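Local atomic coordinates of solute-binding protein (Thermoactinomyces vulgaris, PDB entry 2ZYO), a protein that binds cyclo- and maltodextrins such as maltotetraose and probably serves as the solute-binding component of a sugar transport system. Residues Asp19-Trp24 against Thr297-Phe302; Glu63-Asp68 against Val78-Asp83; Lys113-Gly118 against Gly283-Ala288. One frame throughout, in Å; residues are numbered along the deposited sequence.

How the interactions relate
All three contacts are buried and lie on the same side of the chain's centre. Interactions 2 and 3 are about 11 Å apart between centres. Interaction 1 lies about 16 Å from interaction 2 and about 15 Å from interaction 3. Along the chain, interaction 1 joins distant parts, and interactions 2 and 3 fall one after the other between its two segments. Strands 77-81 and 278-287 are neighbours in one mixed sheet and link interactions 2 and 3. Strand 278-287 leads on to helix 293-302 of interaction 1. Trp24 of strand 20-25 packs on both Leu65 and Val78. Interactions 1 and 2 set a helix against a strand. Interaction 3 sets the turn after helix 109-114 against strand 278-287.

Interaction 1 (Asp19-Trp24 against Thr297-Phe302); sequences DKLVVW and TELMQF
Leu21 and Val23 of strand 20-25 both point at Leu299 of helix 293-302, and each meets Leu299 tip to tip. Leu299 CD2 is the shared atom. It lies 3.7 Å from Val23 CG2 and 3.9 Å from Leu21 CD1. Leu21 CD1 is also 4.1 Å from Leu299 CB. Leu299 has CG anti to its backbone N (chi1 171°), and this extended form carries CD2 to the strand. In Val23 it is CG2, the branch beside the backbone N, that makes the touch. No hydrogen bond crosses the contact; it is purely apolar.

Leu21 and Val23 are alternate residues, so they lie on one face of the strand, while Val22 between them points away. The strand pairs in parallel with strand 50-55, and helix 293-302 packs on the face carrying the two residues. This is helix-on-sheet packing in a solute-binding protein of the periplasmic-binding-protein clan. Helix 30-47 adds to the same layer: Thr36 touches Val23, and Phe43 touches Leu299.

Further along the helix, Gln301 folds its amide back on its own turn. Gln301 NE2 donates to Thr297 O at 3.2 Å, from above the carbonyl plane. The backbone N of Gln301 reaches that oxygen from the opposite face.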
ATOM      1  N   ASP A  19       5.361  21.801  26.411  1.00 10.66           N
ATOM      2  CA  ASP A  19       4.060  22.404  26.672  1.00 10.57           C
ATOM      3  C   ASP A  19       3.051  21.852  25.673  1.00  9.67           C
ATOM      4  O   ASP A  19       1.866  21.701  25.984  1.00 10.92           O
ATOM      5  CB  ASP A  19       4.125  23.931  26.573  1.00 11.38           C
ATOM      6  CG  ASP A  19       4.278  24.422  25.144  1.00 12.71           C
ATOM      7  OD1 ASP A  19       5.354  24.216  24.552  1.00 13.74           O
ATOM      8  OD2 ASP A  19       3.319  25.020  24.617  1.00 15.70           O
ATOM      9  N   LYS A  20       3.543  21.549  24.473  1.00 11.80           N
ATOM     10  CA  LYS A  20       2.708  21.065  23.387  1.00 10.86           C
ATOM     11  C   LYS A  20       3.493  20.185  22.419  1.00  9.65           C
ATOM     12  O   LYS A  20       4.704  20.349  22.238  1.00 11.28           O
ATOM     13  CB  LYS A  20       2.063  22.236  22.633  1.00 13.37           C
ATOM     14  CG  LYS A  20       2.984  22.979  21.680  1.00 16.81           C
ATOM     15  CD  LYS A  20       2.285  24.154  21.004  1.00 18.11           C
ATOM     16  CE  LYS A  20       1.286  23.697  19.954  1.00 18.55           C
ATOM     17  NZ  LYS A  20       0.822  24.831  19.108  1.00 20.90           N
ATOM     18  N   LEU A  21       2.783  19.239  21.818  1.00  9.27           N
ATOM     19  CA  LEU A  21       3.299  18.470  20.700  1.00  8.79           C
ATOM     20  C   LEU A  21       2.378  18.732  19.520  1.00  8.13           C
ATOM     21  O   LEU A  21       1.186  18.980  19.706  1.00  9.46           O
ATOM     22  CB  LEU A  21       3.344  16.977  21.042  1.00  8.18           C
ATOM     23  CG  LEU A  21       4.339  16.583  22.144  1.00  7.94           C
ATOM     24  CD1 LEU A  21       4.064  15.174  22.653  1.00  9.82           C
ATOM     25  CD2 LEU A  21       5.787  16.722  21.668  1.00  8.64           C
ATOM     26  N   VAL A  22       2.937  18.704  18.315  1.00  8.67           N
ATOM     27  CA  VAL A  22       2.167  18.981  17.104  1.00  9.11           C
ATOM     28  C   VAL A  22       2.092  17.728  16.238  1.00  8.33           C
ATOM     29  O   VAL A  22       3.096  17.043  16.035  1.00  7.74           O
ATOM     30  CB  VAL A  22       2.760  20.171  16.299  1.00  7.96           C
ATOM     31  CG1 VAL A  22       1.928  20.463  15.052  1.00  8.66           C
ATOM     32  CG2 VAL A  22       2.852  21.424  17.169  1.00  9.92           C
ATOM     33  N   VAL A  23       0.891  17.444  15.739  1.00  8.13           N
ATOM     34  CA  VAL A  23       0.636  16.277  14.907  1.00  7.66           C
ATOM     35  C   VAL A  23      -0.045  16.747  13.626  1.00  8.10           C
ATOM     36  O   VAL A  23      -1.001  17.517  13.689  1.00  9.67           O
ATOM     37  CB  VAL A  23      -0.281  15.266  15.646  1.00  8.56           C
ATOM     38  CG1 VAL A  23      -0.718  14.143  14.731  1.00 10.37           C
ATOM     39  CG2 VAL A  23       0.421  14.693  16.877  1.00  8.95           C
ATOM     40  N   TRP A  24       0.457  16.306  12.473  1.00  7.48           N
ATOM     41  CA  TRP A  24      -0.218  16.564  11.198  1.00  8.27           C
ATOM     42  C   TRP A  24      -0.993  15.329  10.762  1.00  8.99           C
ATOM     43  O   TRP A  24      -0.438  14.230  10.705  1.00  8.38           O
ATOM     44  CB  TRP A  24       0.770  16.958  10.098  1.00  8.98           C
ATOM     45  CG  TRP A  24       1.429  18.297  10.274  1.00  9.71           C
ATOM     46  CD1 TRP A  24       1.078  19.284  11.150  1.00 10.44           C
ATOM     47  CD2 TRP A  24       2.537  18.800   9.524  1.00  9.69           C
ATOM     48  NE1 TRP A  24       1.918  20.364  11.008  1.00  9.76           N
ATOM     49  CE2 TRP A  24       2.818  20.096  10.011  1.00  9.13           C
ATOM     50  CE3 TRP A  24       3.327  18.278   8.492  1.00 10.75           C
ATOM     51  CZ2 TRP A  24       3.858  20.879   9.500  1.00 10.27           C
ATOM     52  CZ3 TRP A  24       4.361  19.057   7.983  1.00  9.72           C
ATOM     53  CH2 TRP A  24       4.617  20.342   8.490  1.00 10.34           C
ATOM     54  N   THR A 297       7.623  10.281  20.921  1.00  8.94           N
ATOM     55  CA  THR A 297       7.590   8.831  20.722  1.00  8.28           C
ATOM     56  C   THR A 297       6.605   8.165  21.685  1.00  8.88           C
ATOM     57  O   THR A 297       5.971   7.166  21.341  1.00  8.76           O
ATOM     58  CB  THR A 297       9.000   8.211  20.837  1.00  8.03           C
ATOM     59  OG1 THR A 297       9.858   8.816  19.862  1.00  9.83           O
ATOM     60  CG2 THR A 297       8.970   6.706  20.597  1.00  9.30           C
ATOM     61  N   GLU A 298       6.471   8.728  22.886  1.00  8.61           N
ATOM     62  CA  GLU A 298       5.440   8.290  23.821  1.00  8.57           C
ATOM     63  C   GLU A 298       4.042   8.581  23.270  1.00  8.95           C
ATOM     64  O   GLU A 298       3.145   7.747  23.377  1.00 10.43           O
ATOM     65  CB  GLU A 298       5.642   8.917  25.204  1.00  8.38           C
ATOM     66  CG  GLU A 298       6.851   8.339  25.928  1.00  9.58           C
ATOM     67  CD  GLU A 298       7.218   9.069  27.205  1.00 12.14           C
ATOM     68  OE1 GLU A 298       6.756  10.211  27.414  1.00 14.49           O
ATOM     69  OE2 GLU A 298       7.994   8.489  27.998  1.00 14.39           O
ATOM     70  N   LEU A 299       3.866   9.758  22.670  1.00  8.11           N
ATOM     71  CA  LEU A 299       2.608  10.082  21.998  1.00  7.33           C
ATOM     72  C   LEU A 299       2.343   9.113  20.844  1.00  8.15           C
ATOM     73  O   LEU A 299       1.226   8.619  20.683  1.00  8.65           O
ATOM     74  CB  LEU A 299       2.604  11.537  21.505  1.00  7.95           C
ATOM     75  CG  LEU A 299       1.456  11.998  20.595  1.00  6.99           C
ATOM     76  CD1 LEU A 299       0.086  11.893  21.267  1.00  8.11           C
ATOM     77  CD2 LEU A 299       1.714  13.415  20.128  1.00  8.22           C
ATOM     78  N   MET A 300       3.376   8.836  20.051  1.00  8.15           N
ATOM     79  CA  MET A 300       3.254   7.918  18.921  1.00  8.18           C
ATOM     80  C   MET A 300       2.756   6.542  19.359  1.00  8.81           C
ATOM     81  O   MET A 300       1.917   5.937  18.691  1.00  8.71           O
ATOM     82  CB  MET A 300       4.586   7.778  18.189  1.00  9.07           C
ATOM     83  CG  MET A 300       4.480   6.955  16.914  1.00 10.47           C
ATOM     84  SD  MET A 300       6.062   6.546  16.162  1.00  9.38           S
ATOM     85  CE  MET A 300       6.583   8.151  15.552  1.00  9.18           C
ATOM     86  N   GLN A 301       3.292   6.052  20.475  1.00  8.01           N
ATOM     87  CA  GLN A 301       2.852   4.780  21.043  1.00  6.74           C
ATOM     88  C   GLN A 301       1.405   4.862  21.525  1.00  6.98           C
ATOM     89  O   GLN A 301       0.624   3.929  21.327  1.00  9.40           O
ATOM     90  CB  GLN A 301       3.768   4.350  22.190  1.00  8.90           C
ATOM     91  CG  GLN A 301       5.142   3.905  21.740  1.00  8.28           C
ATOM     92  CD  GLN A 301       6.097   3.729  22.897  1.00 10.23           C
ATOM     93  OE1 GLN A 301       6.115   2.684  23.546  1.00 13.62           O
ATOM     94  NE2 GLN A 301       6.906   4.748  23.155  1.00 11.97           N
ATOM     95  N   PHE A 302       1.052   5.984  22.147  1.00  8.21           N
ATOM     96  CA  PHE A 302      -0.307   6.191  22.639  1.00  7.34           C
ATOM     97  C   PHE A 302      -1.319   6.162  21.492  1.00  7.61           C
ATOM     98  O   PHE A 302      -2.419   5.628  21.639  1.00  7.56           O
ATOM     99  CB  PHE A 302      -0.408   7.506  23.424  1.00  7.73           C
ATOM    100  CG  PHE A 302      -1.701   7.670  24.163  1.00  8.76           C
ATOM    101  CD1 PHE A 302      -1.841   7.199  25.466  1.00  8.29           C
ATOM    102  CD2 PHE A 302      -2.787   8.295  23.556  1.00  8.87           C
ATOM    103  CE1 PHE A 302      -3.047   7.345  26.151  1.00  8.46           C
ATOM    104  CE2 PHE A 302      -3.996   8.443  24.236  1.00  8.71           C
ATOM    105  CZ  PHE A 302      -4.122   7.968  25.533  1.00  8.90           C
TER

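Interaction 2 (Glu63-Asp68 against Val78-Asp83); sequences EKLTLD and VTWPHD
The apolar contact is made by Leu65 of helix 61-71, which points at Val78 and Trp80 of strand 77-81. One methyl does the touching. Leu65 CD2 is 4.1 Å from Val78 CG1, and the two side chains cross obliquely. Leu65 CD2 also lies 4.4 Å from Trp80 CH2. It sits at the edge of the indole, near the ring plane, rather than over a face. The first torsion of Leu65 (-168°) extends the side chain away from its own N, and this brings CD2 to the strand. Val78 offers CG1, the methyl anti to its carbonyl carbon. All three residues are buried, and Leu93 and Trp24 also touch Leu65.

No hydrogen bond crosses between the two segments. The polar contacts run along the helix or out to other parts of the chain. On the helix, Lys64 NZ makes a salt bridge with Asp68 OD2 at 3.0 Å, one turn on. NZ meets that oxygen on its syn side, 23° out of the carboxylate plane. On the strand, Thr79 OG1 bonds to Gly283 O, and Thr79 N bonds to Gln61 OE1 of the helix.

Aromatic packing continues from the strand side. The rings of Trp80 and Tyr285 meet with their planes at about 55°. The Trp80 side chain stands about 11 Å from a bound glucose unit, too far to touch that sugar.

The arrangement is a helix laid against the next strand of the chain, as in the alpha/beta lobes of bacterial solute-binding proteins.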
ATOM      1  N   GLU A  63       6.570  17.559   1.730  1.00 16.19           N
ATOM      2  CA  GLU A  63       6.938  18.872   1.197  1.00 17.57           C
ATOM      3  C   GLU A  63       6.788  19.981   2.240  1.00 16.30           C
ATOM      4  O   GLU A  63       7.650  20.857   2.347  1.00 17.81           O
ATOM      5  CB  GLU A  63       6.107  19.201  -0.048  1.00 21.52           C
ATOM      6  CG  GLU A  63       6.523  18.435  -1.298  1.00 27.83           C
ATOM      7  CD  GLU A  63       5.434  18.393  -2.358  1.00 31.06           C
ATOM      8  OE1 GLU A  63       4.301  17.960  -2.043  1.00 32.11           O
ATOM      9  OE2 GLU A  63       5.713  18.780  -3.514  1.00 33.97           O
ATOM     10  N   LYS A  64       5.696  19.939   3.005  1.00 14.17           N
ATOM     11  CA  LYS A  64       5.434  20.947   4.029  1.00 14.06           C
ATOM     12  C   LYS A  64       6.457  20.894   5.162  1.00 13.58           C
ATOM     13  O   LYS A  64       6.883  21.936   5.661  1.00 14.51           O
ATOM     14  CB  LYS A  64       4.009  20.822   4.585  1.00 14.56           C
ATOM     15  CG  LYS A  64       3.585  21.993   5.466  1.00 15.63           C
ATOM     16  CD  LYS A  64       2.148  21.849   5.940  1.00 17.66           C
ATOM     17  CE  LYS A  64       1.807  22.849   7.033  1.00 19.33           C
ATOM     18  NZ  LYS A  64       1.937  24.266   6.585  1.00 20.43           N
ATOM     19  N   LEU A  65       6.852  19.685   5.559  1.00 12.02           N
ATOM     20  CA  LEU A  65       7.850  19.516   6.619  1.00 12.90           C
ATOM     21  C   LEU A  65       9.235  19.984   6.171  1.00 13.68           C
ATOM     22  O   LEU A  65      10.012  20.504   6.976  1.00 12.62           O
ATOM     23  CB  LEU A  65       7.903  18.062   7.105  1.00 12.63           C
ATOM     24  CG  LEU A  65       8.695  17.783   8.392  1.00 12.60           C
ATOM     25  CD1 LEU A  65       8.065  18.470   9.608  1.00 14.68           C
ATOM     26  CD2 LEU A  65       8.826  16.286   8.629  1.00 13.63           C
ATOM     27  N   THR A  66       9.535  19.800   4.885  1.00 16.00           N
ATOM     28  CA  THR A  66      10.792  20.272   4.298  1.00 17.85           C
ATOM     29  C   THR A  66      10.937  21.792   4.447  1.00 17.95           C
ATOM     30  O   THR A  66      12.047  22.304   4.612  1.00 19.66           O
ATOM     31  CB  THR A  66      10.918  19.846   2.812  1.00 19.10           C
ATOM     32  OG1 THR A  66      10.689  18.437   2.701  1.00 20.28           O
ATOM     33  CG2 THR A  66      12.306  20.157   2.263  1.00 21.85           C
ATOM     34  N   LEU A  67       9.809  22.499   4.406  1.00 17.13           N
ATOM     35  CA  LEU A  67       9.785  23.947   4.608  1.00 17.94           C
ATOM     36  C   LEU A  67       9.640  24.321   6.088  1.00 16.78           C
ATOM     37  O   LEU A  67      10.439  25.098   6.620  1.00 17.33           O
ATOM     38  CB  LEU A  67       8.657  24.583   3.782  1.00 19.92           C
ATOM     39  CG  LEU A  67       8.485  26.107   3.795  1.00 23.26           C
ATOM     40  CD1 LEU A  67       9.609  26.803   3.034  1.00 25.31           C
ATOM     41  CD2 LEU A  67       7.129  26.494   3.219  1.00 26.54           C
ATOM     42  N   ASP A  68       8.622  23.764   6.741  1.00 14.76           N
ATOM     43  CA  ASP A  68       8.257  24.153   8.104  1.00 14.81           C
ATOM     44  C   ASP A  68       9.205  23.631   9.177  1.00 13.07           C
ATOM     45  O   ASP A  68       9.416  24.299  10.189  1.00 12.26           O
ATOM     46  CB  ASP A  68       6.828  23.710   8.429  1.00 15.33           C
ATOM     47  CG  ASP A  68       5.776  24.513   7.679  1.00 18.96           C
ATOM     48  OD1 ASP A  68       6.136  25.332   6.806  1.00 21.77           O
ATOM     49  OD2 ASP A  68       4.579  24.320   7.973  1.00 19.72           O
ATOM     50  N   VAL A  78       4.379  13.162  11.993  1.00  8.05           N
ATOM     51  CA  VAL A  78       3.857  13.293  10.634  1.00  7.55           C
ATOM     52  C   VAL A  78       3.458  11.916  10.107  1.00  7.34           C
ATOM     53  O   VAL A  78       3.781  10.894  10.717  1.00  8.32           O
ATOM     54  CB  VAL A  78       4.891  13.946   9.680  1.00  7.05           C
ATOM     55  CG1 VAL A  78       5.127  15.409  10.060  1.00  9.29           C
ATOM     56  CG2 VAL A  78       6.208  13.168   9.687  1.00  9.44           C
ATOM     57  N   THR A  79       2.753  11.892   8.979  1.00  7.62           N
ATOM     58  CA  THR A  79       2.260  10.641   8.415  1.00 10.31           C
ATOM     59  C   THR A  79       2.110  10.691   6.895  1.00  9.92           C
ATOM     60  O   THR A  79       1.653  11.689   6.341  1.00 10.63           O
ATOM     61  CB  THR A  79       0.929  10.194   9.093  1.00  9.69           C
ATOM     62  OG1 THR A  79       0.496   8.944   8.548  1.00 10.46           O
ATOM     63  CG2 THR A  79      -0.170  11.238   8.927  1.00  9.81           C
ATOM     64  N   TRP A  80       2.529   9.606   6.241  1.00  9.76           N
ATOM     65  CA  TRP A  80       2.345   9.397   4.799  1.00 11.36           C
ATOM     66  C   TRP A  80       2.593   7.926   4.449  1.00 10.59           C
ATOM     67  O   TRP A  80       3.199   7.202   5.240  1.00 10.57           O
ATOM     68  CB  TRP A  80       3.238  10.327   3.961  1.00 11.76           C
ATOM     69  CG  TRP A  80       4.704  10.317   4.294  1.00 11.45           C
ATOM     70  CD1 TRP A  80       5.617   9.354   3.967  1.00 13.19           C
ATOM     71  CD2 TRP A  80       5.432  11.341   4.985  1.00 10.75           C
ATOM     72  NE1 TRP A  80       6.866   9.708   4.424  1.00 12.89           N
ATOM     73  CE2 TRP A  80       6.779  10.921   5.057  1.00 11.50           C
ATOM     74  CE3 TRP A  80       5.072  12.563   5.566  1.00 10.52           C
ATOM     75  CZ2 TRP A  80       7.771  11.687   5.680  1.00 10.91           C
ATOM     76  CZ3 TRP A  80       6.059  13.326   6.180  1.00 10.72           C
ATOM     77  CH2 TRP A  80       7.391  12.884   6.234  1.00 10.31           C
ATOM     78  N   PRO A  81       2.103   7.470   3.275  1.00 11.31           N
ATOM     79  CA  PRO A  81       2.407   6.107   2.820  1.00 10.58           C
ATOM     80  C   PRO A  81       3.912   5.818   2.813  1.00  9.87           C
ATOM     81  O   PRO A  81       4.709   6.680   2.426  1.00 11.41           O
ATOM     82  CB  PRO A  81       1.838   6.086   1.399  1.00 10.99           C
ATOM     83  CG  PRO A  81       0.725   7.075   1.438  1.00 11.52           C
ATOM     84  CD  PRO A  81       1.212   8.174   2.331  1.00 11.07           C
ATOM     85  N   HIS A  82       4.281   4.608   3.230  1.00  9.65           N
ATOM     86  CA  HIS A  82       5.677   4.247   3.502  1.00 10.97           C
ATOM     87  C   HIS A  82       6.592   4.223   2.277  1.00 11.20           C
ATOM     88  O   HIS A  82       7.811   4.233   2.422  1.00 11.37           O
ATOM     89  CB  HIS A  82       5.746   2.881   4.193  1.00 10.40           C
ATOM     90  CG  HIS A  82       5.772   1.728   3.238  1.00 10.80           C
ATOM     91  ND1 HIS A  82       4.628   1.195   2.684  1.00 10.55           N
ATOM     92  CD2 HIS A  82       6.804   1.019   2.722  1.00  9.83           C
ATOM     93  CE1 HIS A  82       4.953   0.203   1.875  1.00 11.13           C
ATOM     94  NE2 HIS A  82       6.268   0.075   1.882  1.00 10.19           N
ATOM     95  N   ASP A  83       6.014   4.166   1.077  1.00 11.43           N
ATOM     96  CA  ASP A  83       6.821   4.014  -0.140  1.00 12.50           C
ATOM     97  C   ASP A  83       7.741   5.210  -0.413  1.00 12.95           C
ATOM     98  O   ASP A  83       8.684   5.105  -1.199  1.00 14.13           O
ATOM     99  CB  ASP A  83       5.941   3.698  -1.359  1.00 15.42           C
ATOM    100  CG  ASP A  83       4.910   4.773  -1.634  1.00 17.60           C
ATOM    101  OD1 ASP A  83       3.963   4.909  -0.833  1.00 19.41           O
ATOM    102  OD2 ASP A  83       5.038   5.470  -2.664  1.00 22.30           O
TER

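Interaction 3 (Lys113-Gly118 against Gly283-Ala288); sequences KALTYG and GWYLSA
Leu115 sets its CD2 methyl against the edge of the Tyr285 ring, in the ring plane. Leu115 CD2 is 3.7 Å from Tyr285 OH, and it is 3.8 Å from Tyr285 CE1. The two side chains cross at about a right angle. The other methyl, Leu115 CD1, lies 4.3 Å from Gly283 CA. Gly283 has no side chain, so CD1 faces its backbone.

The tyrosine bends back along its own strand. With CG beside the backbone N (chi1 -42°), the ring lies near Gly283, and Gly283 O sits 3.6 Å above one face of the Tyr285 ring, offset toward the rim. The hydroxyl hydrogen-bonds to Trp80 O, and this probably helps hold the ring whose edge Leu115 meets. Gly283 N gives Tyr285 OH a second, weak bond at 3.5 Å.

Leu115 follows helix 109-114 and precedes the short strand 116-117. Its backbone bonds to Tyr122, and its side chain also touches Pro125 of strand 120-136. Strand 278-287 runs antiparallel to both 77-81 and 120-136 in one mixed sheet, with helix 293-302 packed against its Trp284 and Leu286.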
ATOM      1  N   LYS A 113       8.527  -4.058   8.866  1.00 13.14           N
ATOM      2  CA  LYS A 113       9.592  -4.017   7.863  1.00 13.69           C
ATOM      3  C   LYS A 113       9.421  -2.819   6.932  1.00 12.26           C
ATOM      4  O   LYS A 113      10.403  -2.196   6.529  1.00 13.43           O
ATOM      5  CB  LYS A 113       9.637  -5.317   7.059  1.00 16.10           C
ATOM      6  CG  LYS A 113      10.119  -6.522   7.850  1.00 20.67           C
ATOM      7  CD  LYS A 113      10.232  -7.755   6.963  1.00 25.03           C
ATOM      8  CE  LYS A 113      10.393  -9.029   7.787  1.00 27.45           C
ATOM      9  NZ  LYS A 113      11.609  -9.015   8.653  1.00 30.90           N
ATOM     10  N   ALA A 114       8.168  -2.494   6.612  1.00 11.35           N
ATOM     11  CA  ALA A 114       7.852  -1.350   5.757  1.00 10.34           C
ATOM     12  C   ALA A 114       8.294  -0.021   6.364  1.00 11.25           C
ATOM     13  O   ALA A 114       8.556   0.933   5.636  1.00 11.93           O
ATOM     14  CB  ALA A 114       6.366  -1.315   5.439  1.00 10.11           C
ATOM     15  N   LEU A 115       8.383   0.032   7.692  1.00 11.78           N
ATOM     16  CA  LEU A 115       8.740   1.270   8.389  1.00 10.59           C
ATOM     17  C   LEU A 115      10.197   1.290   8.854  1.00 11.82           C
ATOM     18  O   LEU A 115      10.628   2.213   9.550  1.00 11.12           O
ATOM     19  CB  LEU A 115       7.776   1.530   9.555  1.00  8.84           C
ATOM     20  CG  LEU A 115       6.279   1.574   9.219  1.00  8.85           C
ATOM     21  CD1 LEU A 115       5.476   1.976  10.441  1.00  9.22           C
ATOM     22  CD2 LEU A 115       5.973   2.511   8.044  1.00 10.43           C
ATOM     23  N   THR A 116      10.944   0.266   8.450  1.00 12.47           N
ATOM     24  CA  THR A 116      12.367   0.161   8.737  1.00 14.28           C
ATOM     25  C   THR A 116      13.153   0.579   7.498  1.00 14.97           C
ATOM     26  O   THR A 116      12.766   0.259   6.370  1.00 16.07           O
ATOM     27  CB  THR A 116      12.738  -1.278   9.163  1.00 15.09           C
ATOM     28  OG1 THR A 116      11.984  -1.635  10.327  1.00 16.77           O
ATOM     29  CG2 THR A 116      14.224  -1.404   9.480  1.00 17.00           C
ATOM     30  N   TYR A 117      14.244   1.310   7.715  1.00 14.98           N
ATOM     31  CA  TYR A 117      15.085   1.791   6.623  1.00 15.18           C
ATOM     32  C   TYR A 117      16.536   1.913   7.071  1.00 14.91           C
ATOM     33  O   TYR A 117      16.826   2.542   8.088  1.00 14.43           O
ATOM     34  CB  TYR A 117      14.576   3.139   6.109  1.00 15.96           C
ATOM     35  CG  TYR A 117      15.062   3.468   4.723  1.00 15.71           C
ATOM     36  CD1 TYR A 117      14.346   3.051   3.602  1.00 16.58           C
ATOM     37  CD2 TYR A 117      16.240   4.186   4.525  1.00 15.95           C
ATOM     38  CE1 TYR A 117      14.787   3.341   2.323  1.00 17.65           C
ATOM     39  CE2 TYR A 117      16.691   4.485   3.245  1.00 15.25           C
ATOM     40  CZ  TYR A 117      15.960   4.057   2.150  1.00 16.37           C
ATOM     41  OH  TYR A 117      16.393   4.348   0.879  1.00 17.17           O
ATOM     42  N   GLY A 118      17.440   1.300   6.310  1.00 16.64           N
ATOM     43  CA  GLY A 118      18.869   1.327   6.618  1.00 16.85           C
ATOM     44  C   GLY A 118      19.221   0.827   8.010  1.00 17.22           C
ATOM     45  O   GLY A 118      20.121   1.365   8.658  1.00 17.91           O
ATOM     46  N   GLY A 283       2.091   5.001   8.475  1.00 10.83           N
ATOM     47  CA  GLY A 283       2.540   5.078   9.861  1.00 10.26           C
ATOM     48  C   GLY A 283       2.704   6.496  10.367  1.00  9.72           C
ATOM     49  O   GLY A 283       2.568   7.458   9.607  1.00  8.91           O
ATOM     50  N   TRP A 284       2.980   6.612  11.664  1.00  8.77           N
ATOM     51  CA  TRP A 284       3.406   7.870  12.270  1.00  7.56           C
ATOM     52  C   TRP A 284       4.922   7.907  12.261  1.00  8.28           C
ATOM     53  O   TRP A 284       5.569   6.930  12.657  1.00  9.43           O
ATOM     54  CB  TRP A 284       2.933   7.970  13.722  1.00  8.30           C
ATOM     55  CG  TRP A 284       1.474   8.232  13.907  1.00  8.68           C
ATOM     56  CD1 TRP A 284       0.567   7.417  14.521  1.00  8.68           C
ATOM     57  CD2 TRP A 284       0.751   9.398  13.491  1.00  8.99           C
ATOM     58  NE1 TRP A 284      -0.679   7.998  14.508  1.00 10.12           N
ATOM     59  CE2 TRP A 284      -0.596   9.212  13.880  1.00  8.58           C
ATOM     60  CE3 TRP A 284       1.108  10.575  12.819  1.00  8.35           C
ATOM     61  CZ2 TRP A 284      -1.587  10.167  13.625  1.00  8.44           C
ATOM     62  CZ3 TRP A 284       0.120  11.522  12.562  1.00  8.51           C
ATOM     63  CH2 TRP A 284      -1.212  11.309  12.962  1.00  9.83           C
ATOM     64  N   TYR A 285       5.483   9.031  11.821  1.00  7.87           N
ATOM     65  CA  TYR A 285       6.934   9.225  11.796  1.00  8.31           C
ATOM     66  C   TYR A 285       7.323  10.403  12.677  1.00  7.27           C
ATOM     67  O   TYR A 285       6.489  11.250  12.996  1.00  7.03           O
ATOM     68  CB  TYR A 285       7.441   9.418  10.360  1.00  8.56           C
ATOM     69  CG  TYR A 285       6.793   8.473   9.377  1.00 10.05           C
ATOM     70  CD1 TYR A 285       6.838   7.095   9.579  1.00 12.53           C
ATOM     71  CD2 TYR A 285       6.118   8.956   8.259  1.00  8.89           C
ATOM     72  CE1 TYR A 285       6.227   6.219   8.692  1.00 12.09           C
ATOM     73  CE2 TYR A 285       5.506   8.084   7.358  1.00 10.20           C
ATOM     74  CZ  TYR A 285       5.565   6.721   7.586  1.00 13.24           C
ATOM     75  OH  TYR A 285       4.964   5.851   6.710  1.00 13.54           O
ATOM     76  N   LEU A 286       8.590  10.439  13.076  1.00  7.36           N
ATOM     77  CA  LEU A 286       9.101  11.466  13.973  1.00  8.23           C
ATOM     78  C   LEU A 286       9.989  12.442  13.213  1.00  7.53           C
ATOM     79  O   LEU A 286      11.033  12.056  12.679  1.00  8.49           O
ATOM     80  CB  LEU A 286       9.879  10.814  15.123  1.00  8.55           C
ATOM     81  CG  LEU A 286      10.532  11.693  16.195  1.00  8.34           C
ATOM     82  CD1 LEU A 286       9.521  12.598  16.881  1.00  8.41           C
ATOM     83  CD2 LEU A 286      11.256  10.821  17.212  1.00  9.16           C
ATOM     84  N   SER A 287       9.568  13.703  13.172  1.00  8.95           N
ATOM     85  CA  SER A 287      10.326  14.741  12.484  1.00  8.04           C
ATOM     86  C   SER A 287      11.722  14.877  13.074  1.00  8.60           C
ATOM     87  O   SER A 287      11.890  14.877  14.294  1.00  9.51           O
ATOM     88  CB  SER A 287       9.604  16.084  12.578  1.00  8.34           C
ATOM     89  OG  SER A 287      10.441  17.145  12.144  1.00  9.59           O
ATOM     90  N   ALA A 288      12.713  15.008  12.196  1.00  8.03           N
ATOM     91  CA  ALA A 288      14.099  15.233  12.611  1.00  7.56           C
ATOM     92  C   ALA A 288      14.249  16.577  13.322  1.00  8.33           C
ATOM     93  O   ALA A 288      15.234  16.810  14.025  1.00 10.25           O
ATOM     94  CB  ALA A 288      15.027  15.160  11.411  1.00  8.47           C
TER